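Local coordinates for adhesin LabA (Helicobacter pylori, PDB 6GMM), which is a bacterial adhesin that probably binds LacdiNAc-bearing glycans of the gastric mucosa, at residues E241-A244 / I245-I249; A306-K309 / D310-I314. All coordinates share one frame; numbering follows the deposited sequence.

Contact 1 (E241-A244 / I245-I249); sequences EISA and IQDMI
From Glu241 to Met248 the backbone is joined by four successive i to i+4 hydrogen bonds: the N-H groups of Ile245, Gln246, Asp247 and Met248 reach the carbonyl oxygens of Glu241, Ile242, Ser243 and Ala244. The two middle bonds are the straighter ones, with N-H...O angles of 162°, and Gln246 N lies 2.9 Å from Ile242 O.

Side chains of the second turn lie back over the carbonyls of the first. Ile245 does so with its longer branch: CG1 is anti to its own carbonyl carbon (chi1 -60°), which lays it 3.1 Å from Glu241 O. Gln246 behaves alike, its CG 3.2 Å from Ile242 O, but the chain then bends at chi2 and its amide leads away; on the way CG passes 4.2 Å from Ile242 CG2. Met248 repeats the theme, CG coming 3.2 Å from Ala244 O.

All this is regular alpha-helix within helix 239-264, which packs against helices 57-76, 188-205 and 287-311. Ile242 and Ile245 pack on Leu72 of helix 57-76 and Ile199 of helix 188-205, whereas Met248 meets Leu64 and Ala68 as well as Val307 and Phe311 of helix 287-311.

A more polar flank carries Ser243 and Asp247. Ser243 OG and Asp247 OD2 stand 4.1 Å apart, and both turn to the same outside partner, the guanidinium of Arg313.

Contact 2 (A306-K309 / D310-I314); sequences AVVK and DFERI
Three backbone hydrogen bonds bring helix 287-311 to its end: Asp310 N to Ala306 O, Phe311 N to Val307 O and Glu312 N to Val308 O. The second is nearly straight, at 168° about its hydrogen, whereas the third bends to 138° although its donor stays in the plane of the Val308 carbonyl. Beyond it the i to i+4 pattern gives way to shorter steps. Arg313 N bonds to Asp310 O at 3.0 Å, and Ile314 N to Phe311 O closes a type I beta turn over Phe311-Ile314.

Among the charged groups, Lys309 and Glu312 form a long salt bridge, NZ to OE1 3.7 Å. The lysine chain bends at chi2 and again at chi3, carrying its ammonium across to the straighter glutamate. The other carboxylate oxygen, Glu312 OE2, lies 3.5 Å from Val308 CG1, for these two side chains run alongside each other one turn apart, and both touch Lys362 of helix 354-366.

Asp310 folds back along its own helix. With CG beside its backbone N (chi1 -63°), OD2 comes 3.0 Å from Ala306 O, a meeting of two acceptors; the amide of Asn251, on helix 239-264, donates a hydrogen bond to OD2.

In the apolar packing, the ring of Phe311 leads away from the turn to Val354 and Val358 of helix 354-366 and Val319 of helix 316-323.

Chemically, the long exposed ion pair probably adds little to the hold of this helix end, while two acceptors as close as Asp310 OD2 and Ala306 O would probably repel each other, and the Asn251 N-H on OD2 probably offsets part of that.

In the fold
Contact 1 lies on helix 239-264 and contact 2 at the end of helix 287-311, the next helix in the chain, and their centres are about 8 Å apart. Arg313, just past the end of that second helix, bridges them: NH1 makes a salt bridge with Asp247 OD2 at 3.0 Å, and NH2 lies 3.2 Å from Ser243 OG in a weak hydrogen bond. Beside these polar contacts the helices pack closely, Ala244 CB 3.4 Å from Asp310 O. The chain leaving contact 2 stays against contact 1, where Ile314 touches Ala244 and Ile245, and the Arg313 carbonyl accepts a hydrogen bond from Asn240, just ahead of contact 1 on the same helix.

Contact 1 (E241-A244 / I245-I249)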
ATOM      1  N   GLU A 241       0.546  18.495   2.669  1.00 26.17           N
ATOM      2  CA  GLU A 241      -0.102  17.854   1.527  1.00 24.55           C
ATOM      3  C   GLU A 241       0.894  17.239   0.564  1.00 27.21           C
ATOM      4  O   GLU A 241       0.683  16.115   0.133  1.00 23.89           O
ATOM      5  CB  GLU A 241      -1.076  18.795   0.824  1.00 25.46           C
ATOM      6  CG  GLU A 241      -2.257  19.202   1.695  1.00 33.20           C
ATOM      7  CD  GLU A 241      -1.950  20.079   2.900  1.00 50.53           C
ATOM      8  OE1 GLU A 241      -0.999  20.894   2.832  1.00 31.14           O
ATOM      9  OE2 GLU A 241      -2.646  19.926   3.928  1.00 44.17           O
ATOM     10  N   ILE A 242       2.005  17.935   0.276  1.00 25.29           N
ATOM     11  CA  ILE A 242       3.092  17.393  -0.559  1.00 24.00           C
ATOM     12  C   ILE A 242       3.665  16.140   0.157  1.00 27.53           C
ATOM     13  O   ILE A 242       3.826  15.098  -0.468  1.00 25.81           O
ATOM     14  CB  ILE A 242       4.185  18.474  -0.785  1.00 27.27           C
ATOM     15  CG1 ILE A 242       3.668  19.620  -1.701  1.00 27.33           C
ATOM     16  CG2 ILE A 242       5.506  17.875  -1.296  1.00 26.91           C
ATOM     17  CD1 ILE A 242       4.445  20.918  -1.546  1.00 33.25           C
ATOM     18  N   SER A 243       3.941  16.252   1.468  1.00 24.40           N
ATOM     19  CA  SER A 243       4.516  15.145   2.218  1.00 24.38           C
ATOM     20  C   SER A 243       3.615  13.897   2.177  1.00 25.60           C
ATOM     21  O   SER A 243       4.099  12.816   1.805  1.00 22.19           O
ATOM     22  CB  SER A 243       4.855  15.555   3.649  1.00 29.71           C
ATOM     23  OG  SER A 243       5.519  14.496   4.326  1.00 41.56           O
ATOM     24  N   ALA A 244       2.299  14.078   2.472  1.00 21.14           N
ATOM     25  CA  ALA A 244       1.312  12.994   2.469  1.00 19.88           C
ATOM     26  C   ALA A 244       1.243  12.340   1.107  1.00 22.36           C
ATOM     27  O   ALA A 244       1.157  11.126   1.024  1.00 22.75           O
ATOM     28  CB  ALA A 244      -0.053  13.534   2.842  1.00 20.65           C
ATOM     29  N   ILE A 245       1.321  13.129   0.042  1.00 18.13           N
ATOM     30  CA  ILE A 245       1.193  12.579  -1.302  1.00 17.66           C
ATOM     31  C   ILE A 245       2.439  11.807  -1.705  1.00 19.62           C
ATOM     32  O   ILE A 245       2.316  10.753  -2.329  1.00 17.47           O
ATOM     33  CB  ILE A 245       0.771  13.661  -2.336  1.00 19.35           C
ATOM     34  CG1 ILE A 245      -0.617  14.275  -1.949  1.00 19.47           C
ATOM     35  CG2 ILE A 245       0.739  13.042  -3.741  1.00 18.68           C
ATOM     36  CD1 ILE A 245      -1.088  15.521  -2.838  1.00 18.34           C
ATOM     37  N   GLN A 246       3.628  12.317  -1.341  1.00 19.12           N
ATOM     38  CA  GLN A 246       4.907  11.647  -1.628  1.00 19.71           C
ATOM     39  C   GLN A 246       4.951  10.265  -1.030  1.00 24.56           C
ATOM     40  O   GLN A 246       5.344   9.322  -1.724  1.00 26.90           O
ATOM     41  CB  GLN A 246       6.100  12.476  -1.124  1.00 21.45           C
ATOM     42  CG  GLN A 246       6.316  13.760  -1.957  1.00 20.93           C
ATOM     43  CD  GLN A 246       7.068  13.538  -3.253  1.00 41.44           C
ATOM     44  OE1 GLN A 246       8.120  14.162  -3.471  1.00 32.01           O
ATOM     45  NE2 GLN A 246       6.505  12.726  -4.193  1.00 29.49           N
ATOM     46  N   ASP A 247       4.491  10.125   0.233  1.00 19.85           N
ATOM     47  CA  ASP A 247       4.454   8.841   0.947  1.00 18.84           C
ATOM     48  C   ASP A 247       3.390   7.914   0.309  1.00 24.26           C
ATOM     49  O   ASP A 247       3.605   6.705   0.206  1.00 24.10           O
ATOM     50  CB  ASP A 247       4.121   9.109   2.410  1.00 21.01           C
ATOM     51  CG  ASP A 247       5.229   9.765   3.222  1.00 32.54           C
ATOM     52  OD1 ASP A 247       6.429   9.515   2.919  1.00 31.25           O
ATOM     53  OD2 ASP A 247       4.905  10.414   4.244  1.00 39.10           O
ATOM     54  N   MET A 248       2.251   8.491  -0.151  1.00 21.22           N
ATOM     55  CA  MET A 248       1.183   7.752  -0.830  1.00 20.62           C
ATOM     56  C   MET A 248       1.767   7.082  -2.090  1.00 24.61           C
ATOM     57  O   MET A 248       1.558   5.899  -2.317  1.00 23.54           O
ATOM     58  CB  MET A 248       0.066   8.711  -1.240  1.00 22.34           C
ATOM     59  CG  MET A 248      -0.943   8.972  -0.155  1.00 27.07           C
ATOM     60  SD  MET A 248      -2.175  10.179  -0.683  1.00 32.13           S
ATOM     61  CE  MET A 248      -3.145   9.175  -1.716  1.00 29.71           C
ATOM     62  N   ILE A 249       2.551   7.836  -2.864  1.00 21.67           N
ATOM     63  CA  ILE A 249       3.218   7.360  -4.081  1.00 20.67           C
ATOM     64  C   ILE A 249       4.240   6.249  -3.723  1.00 24.49           C
ATOM     65  O   ILE A 249       4.285   5.211  -4.398  1.00 21.78           O
ATOM     66  CB  ILE A 249       3.894   8.584  -4.774  1.00 22.79           C
ATOM     67  CG1 ILE A 249       2.837   9.497  -5.434  1.00 21.70           C
ATOM     68  CG2 ILE A 249       5.001   8.157  -5.773  1.00 22.75           C
ATOM     69  CD1 ILE A 249       3.328  10.996  -5.737  1.00 19.51           C
TER

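Contact 2 (A306-K309 / D310-I314)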
ATOM      1  N   ALA A 306      -1.432   1.723   4.349  1.00 17.23           N
ATOM      2  CA  ALA A 306      -0.539   2.856   4.649  1.00 17.18           C
ATOM      3  C   ALA A 306      -0.865   4.063   3.784  1.00 19.79           C
ATOM      4  O   ALA A 306      -0.703   5.216   4.217  1.00 17.59           O
ATOM      5  CB  ALA A 306       0.909   2.456   4.472  1.00 17.21           C
ATOM      6  N   VAL A 307      -1.338   3.794   2.559  1.00 17.30           N
ATOM      7  CA  VAL A 307      -1.758   4.835   1.620  1.00 17.16           C
ATOM      8  C   VAL A 307      -2.959   5.566   2.257  1.00 20.28           C
ATOM      9  O   VAL A 307      -2.982   6.793   2.184  1.00 17.74           O
ATOM     10  CB  VAL A 307      -2.080   4.279   0.212  1.00 17.88           C
ATOM     11  CG1 VAL A 307      -2.807   5.336  -0.652  1.00 17.29           C
ATOM     12  CG2 VAL A 307      -0.805   3.759  -0.483  1.00 16.61           C
ATOM     13  N   VAL A 308      -3.904   4.819   2.908  1.00 17.75           N
ATOM     14  CA  VAL A 308      -5.087   5.400   3.578  1.00 18.98           C
ATOM     15  C   VAL A 308      -4.607   6.347   4.667  1.00 25.60           C
ATOM     16  O   VAL A 308      -5.008   7.510   4.709  1.00 25.98           O
ATOM     17  CB  VAL A 308      -6.079   4.354   4.169  1.00 21.88           C
ATOM     18  CG1 VAL A 308      -7.253   5.037   4.869  1.00 22.24           C
ATOM     19  CG2 VAL A 308      -6.579   3.379   3.117  1.00 21.15           C
ATOM     20  N   LYS A 309      -3.694   5.847   5.494  1.00 24.36           N
ATOM     21  CA  LYS A 309      -3.125   6.549   6.631  1.00 26.03           C
ATOM     22  C   LYS A 309      -2.366   7.800   6.240  1.00 32.38           C
ATOM     23  O   LYS A 309      -2.493   8.791   6.954  1.00 33.61           O
ATOM     24  CB  LYS A 309      -2.280   5.599   7.484  1.00 27.33           C
ATOM     25  CG  LYS A 309      -3.104   4.440   8.096  1.00 37.00           C
ATOM     26  CD  LYS A 309      -4.432   4.845   8.774  1.00 40.81           C
ATOM     27  CE  LYS A 309      -4.287   5.471  10.140  1.00 54.06           C
ATOM     28  NZ  LYS A 309      -5.617   5.727  10.766  1.00 69.55           N
ATOM     29  N   ASP A 310      -1.640   7.784   5.093  1.00 28.06           N
ATOM     30  CA  ASP A 310      -0.930   8.972   4.569  1.00 28.39           C
ATOM     31  C   ASP A 310      -1.958  10.028   4.101  1.00 29.31           C
ATOM     32  O   ASP A 310      -1.867  11.211   4.474  1.00 27.75           O
ATOM     33  CB  ASP A 310      -0.004   8.600   3.400  1.00 29.78           C
ATOM     34  CG  ASP A 310       1.119   7.647   3.725  1.00 47.18           C
ATOM     35  OD1 ASP A 310       1.695   7.754   4.843  1.00 50.07           O
ATOM     36  OD2 ASP A 310       1.461   6.820   2.849  1.00 53.31           O
ATOM     37  N   PHE A 311      -2.963   9.572   3.319  1.00 23.87           N
ATOM     38  CA  PHE A 311      -4.039  10.406   2.815  1.00 23.42           C
ATOM     39  C   PHE A 311      -4.802  11.141   3.941  1.00 27.69           C
ATOM     40  O   PHE A 311      -5.205  12.291   3.762  1.00 29.25           O
ATOM     41  CB  PHE A 311      -5.015   9.588   1.953  1.00 24.79           C
ATOM     42  CG  PHE A 311      -6.063  10.482   1.323  1.00 27.63           C
ATOM     43  CD1 PHE A 311      -5.764  11.242   0.202  1.00 29.83           C
ATOM     44  CD2 PHE A 311      -7.309  10.644   1.917  1.00 30.27           C
ATOM     45  CE1 PHE A 311      -6.708  12.111  -0.343  1.00 31.92           C
ATOM     46  CE2 PHE A 311      -8.256  11.507   1.369  1.00 33.86           C
ATOM     47  CZ  PHE A 311      -7.953  12.235   0.245  1.00 32.02           C
ATOM     48  N   GLU A 312      -4.953  10.512   5.095  1.00 23.27           N
ATOM     49  CA  GLU A 312      -5.700  11.085   6.213  1.00 25.09           C
ATOM     50  C   GLU A 312      -4.925  12.149   6.976  1.00 30.58           C
ATOM     51  O   GLU A 312      -5.506  12.780   7.860  1.00 31.28           O
ATOM     52  CB  GLU A 312      -6.241   9.995   7.152  1.00 27.35           C
ATOM     53  CG  GLU A 312      -7.433   9.247   6.575  1.00 38.09           C
ATOM     54  CD  GLU A 312      -7.981   8.113   7.423  1.00 57.57           C
ATOM     55  OE1 GLU A 312      -7.565   7.971   8.598  1.00 37.47           O
ATOM     56  OE2 GLU A 312      -8.864   7.386   6.914  1.00 57.14           O
ATOM     57  N   ARG A 313      -3.642  12.406   6.594  1.00 27.50           N
ATOM     58  CA  ARG A 313      -2.864  13.512   7.176  1.00 28.40           C
ATOM     59  C   ARG A 313      -3.369  14.817   6.565  1.00 35.35           C
ATOM     60  O   ARG A 313      -3.158  15.887   7.137  1.00 38.16           O
ATOM     61  CB  ARG A 313      -1.369  13.382   6.896  1.00 25.22           C
ATOM     62  CG  ARG A 313      -0.715  12.182   7.543  1.00 33.15           C
ATOM     63  CD  ARG A 313       0.665  11.971   6.961  1.00 34.80           C
ATOM     64  NE  ARG A 313       1.442  13.207   7.014  1.00 42.41           N
ATOM     65  CZ  ARG A 313       2.645  13.364   6.478  1.00 52.82           C
ATOM     66  NH1 ARG A 313       3.237  12.355   5.852  1.00 35.36           N
ATOM     67  NH2 ARG A 313       3.277  14.522   6.586  1.00 39.78           N
ATOM     68  N   ILE A 314      -4.016  14.722   5.380  1.00 30.74           N
ATOM     69  CA  ILE A 314      -4.605  15.844   4.647  1.00 30.68           C
ATOM     70  C   ILE A 314      -5.908  16.238   5.377  1.00 36.67           C
ATOM     71  O   ILE A 314      -6.756  15.364   5.598  1.00 35.53           O
ATOM     72  CB  ILE A 314      -4.862  15.487   3.143  1.00 31.90           C
ATOM     73  CG1 ILE A 314      -3.558  14.965   2.450  1.00 30.82           C
ATOM     74  CG2 ILE A 314      -5.536  16.649   2.392  1.00 30.47           C
ATOM     75  CD1 ILE A 314      -3.543  14.898   0.895  1.00 33.94           C
TER